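Local structure of soluble lytic transglycosylase B3 (Pseudomonas aeruginosa, 5ANZ) at residues A[93-96]-A[97-100]; A[139-142]-A[143-147]; A[314-317]-A[318-322]; A[325-329]-A[330-334]. The protein probably cleaves the glycan strands of peptidoglycan as a lytic transglycosylase, taking part in turnover of the bacterial cell wall. All coordinates share one frame; numbering follows the deposited sequence. Where two conformers were deposited one is given.

Contact 1 (A[93-96]-A[97-100]); sequences TRPV and WKYL
P95 and W97 lie side by side and point the same way at the start of helix 96-103, with P95 CG 3.6 Å from W97 NE1. The indole reaches back to the pyrrolidine because its CG sits between the backbone N and the carbonyl carbon (chi1 77°). K98 also crosses the proline at a slant, its extended chain bringing CD 3.9 Å from P95 CG. K98 CG also lies over the rim of one W97 face. R94 approaches from the preceding loop: its bent chain sets the guanidinium with Y99 CA over one face, 3.9 Å above the plane and toward the rim, while the guanidinium and the Y99 ring stand 76° apart. R94 NH1 ends 4.0 Å from Y99 CD1, a van der Waals approach. V96 and L100 run alongside one another, CG1 to CD1 3.7 Å. P95 occupies the N-cap position, and with no polar side chain there its carbonyl does the joining: P95 O takes a nearly straight bond from Y99 N (3.1 Å, 167°) in the carbonyl plane, plus a weak one from K98 N. V96 O accepts from L100 N at 2.8 Å, the next i to i+4 bond of the opening turn. Within the fold, P95 leans on the loop residues D357 and P359, L100 on W353, and Y99 projects onto A335 of helix 330-343.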
loop_
_atom_site.group_PDB
_atom_site.type_symbol
_atom_site.label_atom_id
_atom_site.label_comp_id
_atom_site.label_asym_id
_atom_site.label_seq_id
_atom_site.Cartn_x
_atom_site.Cartn_y
_atom_site.Cartn_z
ATOM N N THR A 93 15.439 -7.080 -1.628
ATOM C CA THR A 93 14.461 -6.379 -0.802
ATOM C C THR A 93 14.739 -6.667 0.671
ATOM O O THR A 93 15.399 -7.653 1.003
ATOM C CB THR A 93 13.014 -6.785 -1.151
ATOM O OG1 THR A 93 12.843 -8.192 -0.942
ATOM C CG2 THR A 93 12.700 -6.450 -2.604
ATOM N N ARG A 94 14.247 -5.803 1.550
ATOM C CA ARG A 94 14.464 -5.979 2.979
ATOM C C ARG A 94 13.398 -6.890 3.587
ATOM O O ARG A 94 12.249 -6.887 3.145
ATOM C CB ARG A 94 14.482 -4.620 3.682
ATOM C CG ARG A 94 13.444 -3.635 3.160
ATOM C CD ARG A 94 14.018 -2.227 3.072
ATOM N NE ARG A 94 14.290 -1.648 4.384
ATOM C CZ ARG A 94 13.543 -0.705 4.949
ATOM N NH1 ARG A 94 12.480 -0.232 4.311
ATOM N NH2 ARG A 94 13.859 -0.231 6.147
ATOM N N PRO A 95 13.779 -7.685 4.597
ATOM C CA PRO A 95 12.794 -8.542 5.266
ATOM C C PRO A 95 11.702 -7.689 5.911
ATOM O O PRO A 95 11.934 -6.496 6.173
ATOM C CB PRO A 95 13.624 -9.295 6.311
ATOM C CG PRO A 95 14.829 -8.442 6.533
ATOM C CD PRO A 95 15.112 -7.775 5.216
ATOM N N VAL A 96 10.529 -8.277 6.139
ATOM C CA VAL A 96 9.395 -7.513 6.638
ATOM C C VAL A 96 9.721 -6.846 7.965
ATOM O O VAL A 96 9.325 -5.710 8.198
ATOM C CB VAL A 96 8.134 -8.386 6.811
ATOM C CG1 VAL A 96 7.021 -7.581 7.484
ATOM C CG2 VAL A 96 7.669 -8.914 5.468
ATOM N N TRP A 97 10.456 -7.544 8.829
ATOM C CA TRP A 97 10.705 -7.002 10.163
ATOM C C TRP A 97 11.512 -5.704 10.065
ATOM O O TRP A 97 11.346 -4.809 10.895
ATOM C CB TRP A 97 11.412 -8.032 11.057
ATOM C CG TRP A 97 12.876 -8.205 10.814
ATOM C CD1 TRP A 97 13.477 -9.198 10.099
ATOM C CD2 TRP A 97 13.931 -7.374 11.313
ATOM N NE1 TRP A 97 14.841 -9.031 10.112
ATOM C CE2 TRP A 97 15.145 -7.918 10.851
ATOM C CE3 TRP A 97 13.965 -6.220 12.103
ATOM C CZ2 TRP A 97 16.375 -7.349 11.147
ATOM C CZ3 TRP A 97 15.192 -5.654 12.397
ATOM C CH2 TRP A 97 16.381 -6.220 11.921
ATOM N N LYS A 98 12.364 -5.589 9.044
ATOM C CA LYS A 98 13.155 -4.365 8.869
ATOM C C LYS A 98 12.294 -3.262 8.275
ATOM O O LYS A 98 12.402 -2.098 8.669
ATOM C CB LYS A 98 14.393 -4.612 7.999
ATOM C CG LYS A 98 15.622 -5.015 8.822
ATOM C CD LYS A 98 16.829 -5.364 7.959
ATOM C CE LYS A 98 18.041 -5.717 8.825
ATOM N NZ LYS A 98 19.206 -6.211 8.028
ATOM N N TYR A 99 11.425 -3.627 7.339
ATOM C CA TYR A 99 10.453 -2.667 6.832
ATOM C C TYR A 99 9.620 -2.077 7.964
ATOM O O TYR A 99 9.460 -0.857 8.070
ATOM C CB TYR A 99 9.539 -3.326 5.813
ATOM C CG TYR A 99 8.425 -2.428 5.331
ATOM C CD1 TYR A 99 8.667 -1.427 4.401
ATOM C CD2 TYR A 99 7.122 -2.585 5.800
ATOM C CE1 TYR A 99 7.649 -0.608 3.950
ATOM C CE2 TYR A 99 6.095 -1.771 5.349
ATOM C CZ TYR A 99 6.364 -0.789 4.426
ATOM O OH TYR A 99 5.351 0.032 3.980
ATOM N N LEU A 100 9.101 -2.954 8.819
ATOM C CA LEU A 100 8.270 -2.526 9.931
ATOM C C LEU A 100 9.065 -1.703 10.935
ATOM O O LEU A 100 8.534 -0.761 11.524
ATOM C CB LEU A 100 7.643 -3.733 10.639
ATOM C CG LEU A 100 6.525 -4.415 9.856
ATOM C CD1 LEU A 100 6.098 -5.711 10.542
ATOM C CD2 LEU A 100 5.350 -3.453 9.718
#

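Contact 2 (A[139-142]-A[143-147]); sequences AIWG and MESNY
W141, G142 and Y147 lock together at the C-terminal end of helix 134-145, in the lysozyme-like transglycosylase domain, where N146 leaves the helix with positive phi and the chain folds back over its last turn. Y147 CA sits over the five-membered ring of W141, 3.5 Å from its centroid and 6° off the normal. The edge of the phenol ring is turned toward the indole's six-membered face in an offset edge-to-face pair, planes at 89°. The phenol in turn lies against the helix backbone, G142 CA resting over its face 3.5 Å from the centroid in a CH-pi contact; a glycine allows so close a fit. Backbone bonds fix the turn. W141 O accepts from S145 N and from Y147 N, both 3.1 Å away, the two donors reaching it from opposite faces of its carbonyl plane. The buried polar ends are satisfied by neighbours: W141 NE1 by Q204 OE1, S145 OG by Q204 O and G148 N, Y147 OH by R108 O. On the far flank, E144 faces Y326, a residue of the N-acetylglucosamine site. The E144 chain runs beside I140, CG 3.8 Å from I140 CG2.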
loop_
_atom_site.group_PDB
_atom_site.type_symbol
_atom_site.label_atom_id
_atom_site.label_comp_id
_atom_site.label_asym_id
_atom_site.label_seq_id
_atom_site.Cartn_x
_atom_site.Cartn_y
_atom_site.Cartn_z
ATOM N N ALA A 139 -2.240 7.605 10.644
ATOM C CA ALA A 139 -1.251 6.592 10.303
ATOM C C ALA A 139 -1.024 6.524 8.800
ATOM O O ALA A 139 0.100 6.370 8.349
ATOM C CB ALA A 139 -1.677 5.215 10.851
ATOM N N ILE A 140 -2.098 6.620 8.021
ATOM C CA ILE A 140 -1.957 6.588 6.559
ATOM C C ILE A 140 -1.125 7.800 6.111
ATOM O O ILE A 140 -0.231 7.687 5.260
ATOM C CB ILE A 140 -3.339 6.595 5.869
ATOM C CG1 ILE A 140 -4.094 5.268 6.085
ATOM C CG2 ILE A 140 -3.188 6.911 4.351
ATOM C CD1 ILE A 140 -3.711 4.099 5.169
ATOM N N TRP A 141 -1.438 8.950 6.689
ATOM C CA TRP A 141 -0.742 10.187 6.385
ATOM C C TRP A 141 0.758 10.036 6.678
ATOM O O TRP A 141 1.612 10.465 5.913
ATOM C CB TRP A 141 -1.341 11.302 7.234
ATOM C CG TRP A 141 -0.987 12.720 6.907
ATOM C CD1 TRP A 141 -0.567 13.243 5.707
ATOM C CD2 TRP A 141 -1.078 13.815 7.817
ATOM N NE1 TRP A 141 -0.403 14.612 5.836
ATOM C CE2 TRP A 141 -0.705 14.978 7.122
ATOM C CE3 TRP A 141 -1.462 13.926 9.163
ATOM C CZ2 TRP A 141 -0.695 16.234 7.727
ATOM C CZ3 TRP A 141 -1.468 15.165 9.756
ATOM C CH2 TRP A 141 -1.081 16.305 9.044
ATOM N N GLY A 142 1.078 9.415 7.804
ATOM C CA GLY A 142 2.471 9.139 8.138
ATOM C C GLY A 142 3.144 8.204 7.142
ATOM O O GLY A 142 4.282 8.438 6.730
ATOM N N MET A 143 2.452 7.129 6.767
ATOM C CA MET A 143 3.028 6.150 5.853
ATOM C C MET A 143 3.140 6.681 4.424
ATOM O O MET A 143 4.059 6.305 3.699
ATOM C CB MET A 143 2.203 4.848 5.862
ATOM C CG MET A 143 2.364 4.033 7.140
ATOM S SD MET A 143 4.047 3.480 7.428
ATOM C CE MET A 143 4.220 2.339 6.047
ATOM N N GLU A 144 2.214 7.552 4.027
ATOM C CA GLU A 144 2.192 8.013 2.637
ATOM C C GLU A 144 3.176 9.133 2.370
ATOM O O GLU A 144 3.852 9.113 1.335
ATOM C CB GLU A 144 0.779 8.457 2.238
ATOM C CG GLU A 144 -0.164 7.276 2.101
ATOM C CD GLU A 144 0.234 6.360 0.960
ATOM O OE1 GLU A 144 0.759 6.879 -0.050
ATOM O OE2 GLU A 144 0.050 5.127 1.064
ATOM N N SER A 145 3.269 10.109 3.278
ATOM C CA SER A 145 4.135 11.268 3.018
ATOM C C SER A 145 4.840 11.799 4.259
ATOM O O SER A 145 5.272 12.948 4.278
ATOM C CB SER A 145 3.316 12.396 2.394
ATOM O OG SER A 145 2.390 12.941 3.326
ATOM N N ASN A 146 4.950 10.978 5.307
ATOM C CA ASN A 146 5.510 11.461 6.566
ATOM C C ASN A 146 4.785 12.719 7.062
ATOM O O ASN A 146 5.412 13.701 7.446
ATOM C CB ASN A 146 7.002 11.748 6.412
ATOM C CG ASN A 146 7.737 11.633 7.724
ATOM O OD1 ASN A 146 7.398 10.798 8.568
ATOM N ND2 ASN A 146 8.738 12.481 7.917
ATOM N N TYR A 147 3.458 12.668 7.037
ATOM C CA TYR A 147 2.599 13.751 7.515
ATOM C C TYR A 147 2.828 15.030 6.708
ATOM O O TYR A 147 2.777 16.136 7.249
ATOM C CB TYR A 147 2.829 14.004 9.006
ATOM C CG TYR A 147 2.898 12.730 9.834
ATOM C CD1 TYR A 147 1.757 12.002 10.124
ATOM C CD2 TYR A 147 4.105 12.287 10.364
ATOM C CE1 TYR A 147 1.809 10.854 10.885
ATOM C CE2 TYR A 147 4.169 11.128 11.133
ATOM C CZ TYR A 147 3.015 10.418 11.387
ATOM O OH TYR A 147 3.101 9.284 12.145
#

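Contact 3 (A[314-317]-A[318-322]); sequences FLVL and HNFRA
The F320 ring carries V316 on one face: CG1 stands over the centre, 3.8 Å from the centroid and 12° off the normal, a CH-pi contact. Over the opposite face comes the methyl of A333 from helix 330-343, so the ring is sandwiched between a strand side chain and a helix. The valine straddles the root of the ring. V316 CB lies 3.5 Å from F320 CG, its CG1 branch leans over the CD1 side, and CG2 drops to within 3.7 Å of F320 CD2. With CG anti to the backbone N (chi1 -169°), F320 swings its ring from the first turn of helix 318-324 back against V316 at the end of strand 313-316. L304 of the adjoining strand also touches the F320 side chain. Between the two side chains the backbone turns from strand to helix. L317 is the N-cap residue, yet its side chain leads away to F255 and A301 on the neighbouring strands, and its carbonyl meets the helix instead. L317 O receives two weak bonds, from F320 N at 3.0 Å with a bent angle of 126°, and from R321 N at 3.4 Å. N319, buried, ties the first turn to the neighbouring loop, OD1 accepting from I248 N and ND2 donating to Q251 O. Across the junction itself the contact is thus mainly apolar: a leucine at the N-cap has no side-chain acceptor for the first amides, both bonds to L317 O are weak, and the buried valine-phenylalanine pair joins sheet to helix, with N319 adding polar bonds to the loop.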
loop_
_atom_site.group_PDB
_atom_site.type_symbol
_atom_site.label_atom_id
_atom_site.label_comp_id
_atom_site.label_asym_id
_atom_site.label_seq_id
_atom_site.Cartn_x
_atom_site.Cartn_y
_atom_site.Cartn_z
ATOM N N PHE A 314 -1.089 -12.921 12.627
ATOM C CA PHE A 314 -2.122 -11.921 12.857
ATOM C C PHE A 314 -3.439 -12.388 12.274
ATOM O O PHE A 314 -3.441 -13.011 11.215
ATOM C CB PHE A 314 -1.731 -10.586 12.212
ATOM C CG PHE A 314 -0.455 -10.014 12.747
ATOM C CD1 PHE A 314 0.765 -10.385 12.207
ATOM C CD2 PHE A 314 -0.473 -9.109 13.784
ATOM C CE1 PHE A 314 1.950 -9.856 12.702
ATOM C CE2 PHE A 314 0.720 -8.578 14.288
ATOM C CZ PHE A 314 1.928 -8.955 13.738
ATOM N N LEU A 315 -4.551 -12.086 12.939
ATOM C CA LEU A 315 -5.845 -12.189 12.267
ATOM C C LEU A 315 -6.164 -10.803 11.759
ATOM O O LEU A 315 -6.084 -9.851 12.527
ATOM C CB LEU A 315 -6.951 -12.682 13.194
ATOM C CG LEU A 315 -6.871 -14.170 13.506
ATOM C CD1 LEU A 315 -7.989 -14.575 14.446
ATOM C CD2 LEU A 315 -6.942 -14.960 12.202
ATOM N N VAL A 316 -6.518 -10.676 10.482
ATOM C CA VAL A 316 -6.806 -9.350 9.946
ATOM C C VAL A 316 -8.251 -9.272 9.461
ATOM O O VAL A 316 -8.794 -10.209 8.877
ATOM C CB VAL A 316 -5.829 -8.958 8.834
ATOM C CG1 VAL A 316 -4.410 -8.893 9.401
ATOM C CG2 VAL A 316 -5.885 -9.930 7.656
ATOM N N LEU A 317 -8.870 -8.147 9.787
ATOM C CA LEU A 317 -10.306 -7.986 9.621
ATOM C C LEU A 317 -10.589 -7.059 8.456
ATOM O O LEU A 317 -9.696 -6.690 7.703
ATOM C CB LEU A 317 -10.949 -7.446 10.897
ATOM C CG LEU A 317 -11.252 -8.465 12.005
ATOM C CD1 LEU A 317 -9.982 -9.043 12.549
ATOM C CD2 LEU A 317 -12.097 -7.828 13.117
ATOM N N HIS A 318 -11.859 -6.705 8.322
ATOM C CA HIS A 318 -12.320 -5.913 7.197
ATOM C C HIS A 318 -11.538 -4.612 7.030
ATOM O O HIS A 318 -11.226 -4.226 5.901
ATOM C CB HIS A 318 -13.810 -5.612 7.361
ATOM C CG HIS A 318 -14.462 -5.100 6.114
ATOM N ND1 HIS A 318 -14.520 -5.834 4.952
ATOM C CD2 HIS A 318 -15.085 -3.922 5.851
ATOM C CE1 HIS A 318 -15.149 -5.133 4.022
ATOM N NE2 HIS A 318 -15.499 -3.973 4.543
ATOM N N ASN A 319 -11.210 -3.945 8.138
ATOM C CA ASN A 319 -10.521 -2.659 8.020
ATOM C C ASN A 319 -9.106 -2.816 7.460
ATOM O O ASN A 319 -8.570 -1.897 6.842
ATOM C CB ASN A 319 -10.494 -1.924 9.368
ATOM C CG ASN A 319 -11.832 -1.265 9.702
ATOM O OD1 ASN A 319 -12.730 -1.182 8.865
ATOM N ND2 ASN A 319 -11.962 -0.781 10.924
ATOM N N PHE A 320 -8.504 -3.991 7.657
ATOM C CA PHE A 320 -7.238 -4.308 6.987
ATOM C C PHE A 320 -7.436 -4.319 5.470
ATOM O O PHE A 320 -6.612 -3.801 4.719
ATOM C CB PHE A 320 -6.700 -5.663 7.474
ATOM C CG PHE A 320 -5.287 -5.955 7.047
ATOM C CD1 PHE A 320 -4.224 -5.486 7.803
ATOM C CD2 PHE A 320 -5.027 -6.736 5.933
ATOM C CE1 PHE A 320 -2.914 -5.771 7.444
ATOM C CE2 PHE A 320 -3.716 -7.030 5.565
ATOM C CZ PHE A 320 -2.660 -6.538 6.332
ATOM N N ARG A 321 -8.536 -4.921 5.013
ATOM C CA ARG A 321 -8.844 -4.918 3.594
ATOM C C ARG A 321 -9.031 -3.506 3.058
ATOM O O ARG A 321 -8.683 -3.223 1.910
ATOM C CB ARG A 321 -10.093 -5.769 3.319
ATOM C CG ARG A 321 -9.946 -7.222 3.756
ATOM C CD ARG A 321 -11.230 -8.012 3.505
ATOM N NE ARG A 321 -11.535 -8.128 2.078
ATOM C CZ ARG A 321 -12.697 -8.549 1.579
ATOM N NH1 ARG A 321 -13.694 -8.896 2.386
ATOM N NH2 ARG A 321 -12.863 -8.619 0.263
ATOM N N ALA A 322 -9.597 -2.621 3.874
ATOM C CA ALA A 322 -9.767 -1.223 3.462
ATOM C C ALA A 322 -8.413 -0.545 3.236
ATOM O O ALA A 322 -8.222 0.208 2.280
ATOM C CB ALA A 322 -10.577 -0.450 4.513
#

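Contact 4 (A[325-329]-A[330-334]); sequences KYNNS and SAYAL
S329 caps helix 330-343 as its N-cap residue: OG accepts from Y332 N at 3.2 Å in an almost straight bond (173°). Its carbonyl grips the same turn, taking A333 N at 3.0 Å in the carbonyl plane. The hydroxyl arrives there because OG is swung roughly opposite the backbone N (chi1 156°). The tight part of the contact is the buried Y332 ring. N327 lies flat across one face, with CB over the centre, 3.5 Å from the centroid, and its side-chain amide stacked on the ring with planes only 14° apart. N327 ND2 passes 3.6 Å from Y332 CD2. I140 and M143 of helix 134-145 and I323 of helix 318-324 pack against the same tyrosine. The loose side is the outer bend of the loop: N328 is exposed, at the centre of an inverse gamma turn closed by a weak bond from S329 N to N327 O, and a PEG molecule, probably from the crystallisation liquor, lies close to S329. Y326 stands at the sugar-binding side of the contact. It belongs to the N-acetylglucosamine site seen in a structure of this protein, no sugar being bound here. Its own hydroxyl is bonded to T205 O and its ring meets Y241 edge-to-face. Toward the helix, Y326 CD1 lies 3.7 Å from Y332 OH, which also makes a weak hydrogen bond to E144 OE2.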
loop_
_atom_site.group_PDB
_atom_site.type_symbol
_atom_site.label_atom_id
_atom_site.label_comp_id
_atom_site.label_asym_id
_atom_site.label_seq_id
_atom_site.Cartn_x
_atom_site.Cartn_y
_atom_site.Cartn_z
ATOM N N LYS A 325 -6.693 -1.203 -0.041
ATOM C CA LYS A 325 -7.165 -0.490 -1.220
ATOM C C LYS A 325 -6.348 0.794 -1.402
ATOM O O LYS A 325 -6.329 1.389 -2.478
ATOM C CB LYS A 325 -8.663 -0.188 -1.107
ATOM C CG LYS A 325 -9.532 -1.432 -1.044
ATOM C CD LYS A 325 -11.004 -1.073 -1.097
ATOM C CE LYS A 325 -11.886 -2.302 -1.277
ATOM N NZ LYS A 325 -12.114 -3.033 -0.002
ATOM N N TYR A 326 -5.656 1.212 -0.344
ATOM C CA TYR A 326 -4.825 2.408 -0.391
ATOM C C TYR A 326 -3.469 2.031 -0.991
ATOM O O TYR A 326 -2.921 2.745 -1.841
ATOM C CB TYR A 326 -4.675 3.036 1.024
ATOM C CG TYR A 326 -4.530 4.542 1.028
ATOM C CD1 TYR A 326 -3.391 5.138 0.528
ATOM C CD2 TYR A 326 -5.545 5.374 1.518
ATOM C CE1 TYR A 326 -3.255 6.508 0.505
ATOM C CE2 TYR A 326 -5.414 6.765 1.494
ATOM C CZ TYR A 326 -4.266 7.317 0.989
ATOM O OH TYR A 326 -4.098 8.686 0.971
ATOM N N ASN A 327 -2.954 0.883 -0.565
ATOM C CA ASN A 327 -1.726 0.309 -1.091
ATOM C C ASN A 327 -1.832 -1.197 -0.884
ATOM O O ASN A 327 -1.949 -1.683 0.241
ATOM C CB ASN A 327 -0.486 0.916 -0.400
ATOM C CG ASN A 327 0.834 0.263 -0.824
ATOM O OD1 ASN A 327 0.908 -0.936 -1.090
ATOM N ND2 ASN A 327 1.891 1.052 -0.839
ATOM N N ASN A 328 -1.821 -1.927 -1.994
ATOM C CA ASN A 328 -2.086 -3.355 -1.965
ATOM C C ASN A 328 -0.850 -4.158 -1.620
ATOM O O ASN A 328 -0.413 -5.007 -2.390
ATOM C CB ASN A 328 -2.635 -3.803 -3.323
ATOM C CG ASN A 328 -3.342 -5.130 -3.250
ATOM O OD1 ASN A 328 -3.839 -5.519 -2.198
ATOM N ND2 ASN A 328 -3.401 -5.837 -4.377
ATOM N N SER A 329 -0.274 -3.854 -0.467
ATOM C CA SER A 329 0.834 -4.619 0.080
ATOM C C SER A 329 0.471 -4.983 1.506
ATOM O O SER A 329 0.155 -4.097 2.294
ATOM C CB SER A 329 2.132 -3.805 0.060
ATOM O OG SER A 329 3.033 -4.287 1.049
ATOM N N SER A 330 0.506 -6.271 1.846
ATOM C CA SER A 330 0.167 -6.681 3.200
ATOM C C SER A 330 1.157 -6.106 4.209
ATOM O O SER A 330 0.781 -5.810 5.337
ATOM C CB SER A 330 0.110 -8.207 3.317
ATOM O OG SER A 330 -1.002 -8.722 2.606
ATOM N N ALA A 331 2.412 -5.929 3.805
ATOM C CA ALA A 331 3.399 -5.323 4.713
ATOM C C ALA A 331 3.010 -3.863 5.023
ATOM O O ALA A 331 3.033 -3.423 6.175
ATOM C CB ALA A 331 4.785 -5.386 4.123
ATOM N N TYR A 332 2.638 -3.132 3.985
ATOM C CA TYR A 332 2.155 -1.760 4.150
ATOM C C TYR A 332 0.958 -1.694 5.071
ATOM O O TYR A 332 0.905 -0.876 5.990
ATOM C CB TYR A 332 1.784 -1.172 2.792
ATOM C CG TYR A 332 1.039 0.154 2.874
ATOM C CD1 TYR A 332 -0.345 0.190 3.004
ATOM C CD2 TYR A 332 1.712 1.365 2.780
ATOM C CE1 TYR A 332 -1.036 1.397 3.048
ATOM C CE2 TYR A 332 1.027 2.575 2.830
ATOM C CZ TYR A 332 -0.345 2.577 2.973
ATOM O OH TYR A 332 -1.043 3.769 3.006
ATOM N N ALA A 333 -0.025 -2.558 4.835
ATOM C CA ALA A 333 -1.246 -2.486 5.627
ATOM C C ALA A 333 -0.970 -2.887 7.074
ATOM O O ALA A 333 -1.526 -2.292 7.993
ATOM C CB ALA A 333 -2.351 -3.353 5.006
ATOM N N LEU A 334 -0.066 -3.847 7.284
ATOM C CA LEU A 334 0.328 -4.195 8.653
ATOM C C LEU A 334 1.003 -3.001 9.337
ATOM O O LEU A 334 0.694 -2.688 10.508
ATOM C CB LEU A 334 1.253 -5.421 8.637
ATOM C CG LEU A 334 1.689 -5.964 9.995
ATOM C CD1 LEU A 334 0.496 -6.286 10.875
ATOM C CD2 LEU A 334 2.530 -7.219 9.746
#

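How the contacts relate
From the N terminus the four contacts follow in series, each a local turn; none nests within or crosses another. Contact 1 opens helix 96-103, contact 2 finishes helix 134-145, contact 3 leads strand 313-316 into helix 318-324, and contact 4 starts helix 330-343. That last helix draws the others together. Y99 of contact 1 packs on it, CE2 lying 3.6 Å from A331 O. E144 OE2 of contact 2 approaches Y332 OH at 2.6 Å, probably a hydrogen bond. F314 of contact 3 reaches L334, CE1 to CD2 4.0 Å. Contacts 1 and 2 also touch directly through Y99 and M143, whereas contact 3 touches neither.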